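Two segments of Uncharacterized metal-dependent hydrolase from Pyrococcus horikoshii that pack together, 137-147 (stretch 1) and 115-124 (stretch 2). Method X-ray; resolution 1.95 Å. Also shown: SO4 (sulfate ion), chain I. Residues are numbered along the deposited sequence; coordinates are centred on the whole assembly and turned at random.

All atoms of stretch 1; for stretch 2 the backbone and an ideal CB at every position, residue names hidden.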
# COMPACT_ATOMS: atom_id res chain seq x y z
N HIS A 137 28.86 -2.75 22.43
CA HIS A 137 28.46 -1.91 23.57
C HIS A 137 29.37 -0.69 23.74
O HIS A 137 29.11 0.17 24.58
CB HIS A 137 28.41 -2.72 24.87
CG HIS A 137 27.50 -3.91 24.81
ND1 HIS A 137 26.15 -3.81 24.54
CD2 HIS A 137 27.74 -5.23 25.00
CE1 HIS A 137 25.60 -5.01 24.56
NE2 HIS A 137 26.55 -5.89 24.83
N VAL A 138 30.44 -0.63 22.94
CA VAL A 138 31.39 0.48 22.95
C VAL A 138 31.81 0.77 21.51
O VAL A 138 31.92 -0.15 20.68
CB VAL A 138 32.69 0.14 23.79
CG1 VAL A 138 33.68 1.30 23.78
CG2 VAL A 138 32.36 -0.21 25.24
N ALA A 139 32.05 2.05 21.21
CA ALA A 139 32.61 2.44 19.93
C ALA A 139 33.65 3.54 20.08
O ALA A 139 33.67 4.26 21.08
CB ALA A 139 31.51 2.88 18.98
N VAL A 140 34.51 3.66 19.07
CA VAL A 140 35.46 4.77 19.00
C VAL A 140 35.26 5.48 17.67
O VAL A 140 34.99 4.85 16.64
CB VAL A 140 36.95 4.31 19.14
CG1 VAL A 140 37.88 5.51 19.34
CG2 VAL A 140 37.12 3.37 20.33
N ALA A 141 35.39 6.81 17.69
CA ALA A 141 35.22 7.64 16.50
C ALA A 141 36.34 8.67 16.36
O ALA A 141 36.87 9.15 17.37
CB ALA A 141 33.85 8.32 16.55
N ASN A 142 36.72 8.99 15.12
CA ASN A 142 37.65 10.08 14.85
C ASN A 142 36.97 11.47 14.86
O ASN A 142 35.75 11.57 15.09
CB ASN A 142 38.49 9.83 13.58
CG ASN A 142 37.70 9.91 12.27
OD1 ASN A 142 36.51 10.28 12.22
ND2 ASN A 142 38.38 9.58 11.18
N ASP A 143 37.76 12.53 14.65
CA ASP A 143 37.28 13.92 14.66
C ASP A 143 36.11 14.18 13.73
O ASP A 143 35.09 14.75 14.14
CB ASP A 143 38.42 14.88 14.29
CG ASP A 143 39.44 15.07 15.41
OD1 ASP A 143 40.59 15.43 15.11
OD2 ASP A 143 39.08 14.86 16.59
N LYS A 144 36.25 13.74 12.48
CA LYS A 144 35.24 13.97 11.44
C LYS A 144 33.89 13.34 11.78
O LYS A 144 32.83 13.93 11.52
CB LYS A 144 35.74 13.43 10.10
CG LYS A 144 36.82 14.28 9.44
CD LYS A 144 37.13 13.76 8.05
CE LYS A 144 38.02 14.73 7.27
NZ LYS A 144 39.41 14.77 7.80
N MET A 145 33.93 12.15 12.36
CA MET A 145 32.71 11.45 12.73
C MET A 145 32.09 12.12 13.94
O MET A 145 30.86 12.25 14.02
CB MET A 145 33.02 9.98 13.03
CG MET A 145 31.78 9.12 13.25
SD MET A 145 30.86 8.84 11.72
CE MET A 145 29.28 8.43 12.44
N LEU A 146 32.93 12.56 14.88
CA LEU A 146 32.43 13.24 16.08
C LEU A 146 31.78 14.59 15.74
O LEU A 146 30.85 15.02 16.43
CB LEU A 146 33.55 13.42 17.11
CG LEU A 146 34.05 12.16 17.83
CD1 LEU A 146 35.20 12.50 18.79
CD2 LEU A 146 32.92 11.47 18.57
N GLU A 147 32.29 15.24 14.69
CA GLU A 147 31.69 16.47 14.17
C GLU A 147 30.27 16.19 13.67
O GLU A 147 29.34 16.91 14.03
CB GLU A 147 32.54 17.05 13.03
CG GLU A 147 32.01 18.37 12.46
CD GLU A 147 31.94 19.49 13.49
OE1 GLU A 147 32.89 19.62 14.30
OE2 GLU A 147 30.95 20.24 13.49
N UNK A 115 45.87 -2.82 23.32
CA UNK A 115 45.54 -1.46 23.74
C UNK A 115 44.23 -1.02 23.08
O UNK A 115 43.80 -1.62 22.09
CB UNK A 115 46.67 -0.49 23.39
N UNK A 116 43.60 0.02 23.61
CA UNK A 116 42.38 0.58 23.02
C UNK A 116 42.71 1.44 21.80
O UNK A 116 43.72 2.15 21.80
CB UNK A 116 41.62 1.41 24.06
N UNK A 117 41.87 1.39 20.75
CA UNK A 117 42.09 2.35 19.67
C UNK A 117 41.58 3.73 20.10
O UNK A 117 40.76 3.82 21.02
CB UNK A 117 41.39 1.89 18.39
N UNK A 118 42.10 4.79 19.48
CA UNK A 118 41.78 6.15 19.92
C UNK A 118 41.38 7.04 18.75
O UNK A 118 41.77 6.79 17.60
CB UNK A 118 42.97 6.76 20.65
N UNK A 119 40.62 8.09 19.07
CA UNK A 119 40.28 9.19 18.16
C UNK A 119 41.48 9.71 17.38
O UNK A 119 41.42 9.85 16.15
CB UNK A 119 39.65 10.34 18.95
N UNK A 120 42.59 9.97 18.08
CA UNK A 120 43.82 10.45 17.44
C UNK A 120 44.37 9.50 16.38
O UNK A 120 44.74 9.93 15.29
CB UNK A 120 44.89 10.69 18.50
N UNK A 121 44.41 8.21 16.71
CA UNK A 121 44.90 7.18 15.77
C UNK A 121 44.00 7.06 14.55
O UNK A 121 44.48 6.88 13.42
CB UNK A 121 45.00 5.82 16.47
N UNK A 122 42.70 7.20 14.77
CA UNK A 122 41.72 7.09 13.69
C UNK A 122 41.66 8.35 12.82
O UNK A 122 41.08 8.32 11.73
CB UNK A 122 40.34 6.80 14.28
N UNK A 123 42.27 9.44 13.29
CA UNK A 123 42.42 10.66 12.48
C UNK A 123 43.29 10.46 11.24
O UNK A 123 43.21 11.25 10.29
CB UNK A 123 43.02 11.78 13.34
N UNK A 124 44.07 9.38 11.23
CA UNK A 124 44.90 8.99 10.07
C UNK A 124 44.09 8.59 8.84
O UNK A 124 44.61 8.57 7.73
CB UNK A 124 45.81 7.83 10.46
S SO4 I . 40.35 -3.16 29.84
O1 SO4 I . 41.55 -2.44 29.42
O2 SO4 I . 40.39 -3.40 31.28
O3 SO4 I . 39.17 -2.35 29.53
O4 SO4 I . 40.27 -4.44 29.15

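Position 115 has nothing of stretch 1 within 5.5 Å of its ideal CB, so many residues would fit. It is Glu115.

Position 116 has its CA-to-CB bond sideways to stretch 1, with no atom of it near the CB. A short side chain would touch nothing, but a long or broad one could reach Val138. The sulfate also lies on this side, so a donor would find an acceptor. The residue is Trp116. Its ring edge meets the valine, CZ3 to Val138 CG1 at 3.7 Å. Trp116 NE1 donates to SO4 O1 at 3.3 Å.

Position 117 points toward stretch 1, and its ideal CB is 4.9 Å from Val140 CG2. A compact apolar side chain suits the place, and phi of -76° with psi of 157° also allows proline. Pro117 is deposited. Its CG lies 4.3 Å from Val140 CG2.

Position 118 points away from stretch 1. The backbone turns into a short helix just after it, so Ser, Thr, Asp or Asn could cap the free amide groups. The residue is Thr118, with chi1 in p. Thr118 OG1 accepts from the backbone N of position 121 at 3.2 Å, the capping bond.

Position 119 is where the two stretches come close: its CA is 4.3 Å from that of Asn142. The ideal CB lies 3.4 Å from Ala141 O, so the side chain starts right beside that carbonyl. Farther out are Leu146 and the carboxylate of Asp143. A long side chain with an apolar stem and a positive end would use both; Lys or Arg qualifies. Arg119 is found. Its CD packs on Leu146 CD1 at 3.7 Å, and its NH1 forms a salt bridge with Asp143 OD2 at 2.9 Å.

Position 120 points away and is free of stretch 1, so a polar residue would do. Lys120 makes no contact here.

Position 121 points sideways, with nothing of stretch 1 near its CB. A polar residue could instead reach back to the start of the helix. Glu121 does so: its OE2 accepts a weak bond from Thr118 N at 3.1 Å.

Position 122 points toward stretch 1, its ideal CB 3.6 Å from Asn142 CB. Val140 lies beyond, so a medium-sized apolar side chain is expected, such as Leu, Ile or Met. It is Leu122. Its CD1 touches Val140 CG1 at 3.8 Å, while its backbone O accepts from Asn142 ND2 at 3.0 Å.

Position 123 points sideways, but the first turn of the helix of stretch 1 is near. Asp143 N offers a donor and Asp143 OD1 an acceptor, so a short side chain carrying both kinds of group fits best. Asn123 answers both. Its OD1 accepts from Asp143 N at 3.0 Å, and its ND2 gives a weak bond to Asp143 OD1 at 2.9 Å.

Position 124 points away into space free of stretch 1. Almost any residue would suit; it is Ala124.

Stretch 2 (115-124) EWPTRKELNA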
# COMPACT_ATOMS: atom_id res chain seq x y z
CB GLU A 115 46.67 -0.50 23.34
CG GLU A 115 47.06 -0.57 21.86
CD GLU A 115 48.19 0.38 21.49
OE1 GLU A 115 48.99 0.03 20.59
OE2 GLU A 115 48.29 1.48 22.09
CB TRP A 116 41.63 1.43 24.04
CG TRP A 116 40.91 0.64 25.10
CD1 TRP A 116 41.47 -0.14 26.08
CD2 TRP A 116 39.49 0.58 25.30
NE1 TRP A 116 40.49 -0.69 26.87
CE2 TRP A 116 39.26 -0.26 26.42
CE3 TRP A 116 38.39 1.16 24.65
CZ2 TRP A 116 37.98 -0.54 26.89
CZ3 TRP A 116 37.11 0.88 25.13
CH2 TRP A 116 36.92 0.04 26.24
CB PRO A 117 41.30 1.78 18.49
CG PRO A 117 40.31 0.84 19.08
CD PRO A 117 40.73 0.49 20.48
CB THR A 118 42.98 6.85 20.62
OG1 THR A 118 44.01 7.10 19.64
CG2 THR A 118 43.53 6.01 21.79
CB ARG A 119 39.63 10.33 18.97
CG ARG A 119 39.30 11.60 18.17
CD ARG A 119 38.89 12.76 19.09
NE ARG A 119 39.94 13.12 20.05
CZ ARG A 119 41.00 13.89 19.79
NH1 ARG A 119 41.18 14.42 18.58
NH2 ARG A 119 41.88 14.14 20.75
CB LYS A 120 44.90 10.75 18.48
CG LYS A 120 44.73 12.08 19.20
CD LYS A 120 45.72 12.22 20.35
CE LYS A 120 45.43 13.48 21.15
NZ LYS A 120 46.25 13.54 22.39
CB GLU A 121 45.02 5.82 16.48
CG GLU A 121 46.15 5.74 17.51
CD GLU A 121 45.91 4.70 18.59
OE1 GLU A 121 46.75 4.60 19.51
OE2 GLU A 121 44.89 3.97 18.55
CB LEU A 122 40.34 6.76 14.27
CG LEU A 122 40.21 5.43 15.02
CD1 LEU A 122 38.84 5.34 15.67
CD2 LEU A 122 40.46 4.25 14.10
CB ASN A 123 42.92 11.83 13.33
CG ASN A 123 41.84 12.44 14.21
OD1 ASN A 123 40.64 12.33 13.91
ND2 ASN A 123 42.25 13.09 15.29
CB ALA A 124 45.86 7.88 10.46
O HOH W 1 39.16 12.90 11.64
O HOH W 2 40.26 12.40 9.44
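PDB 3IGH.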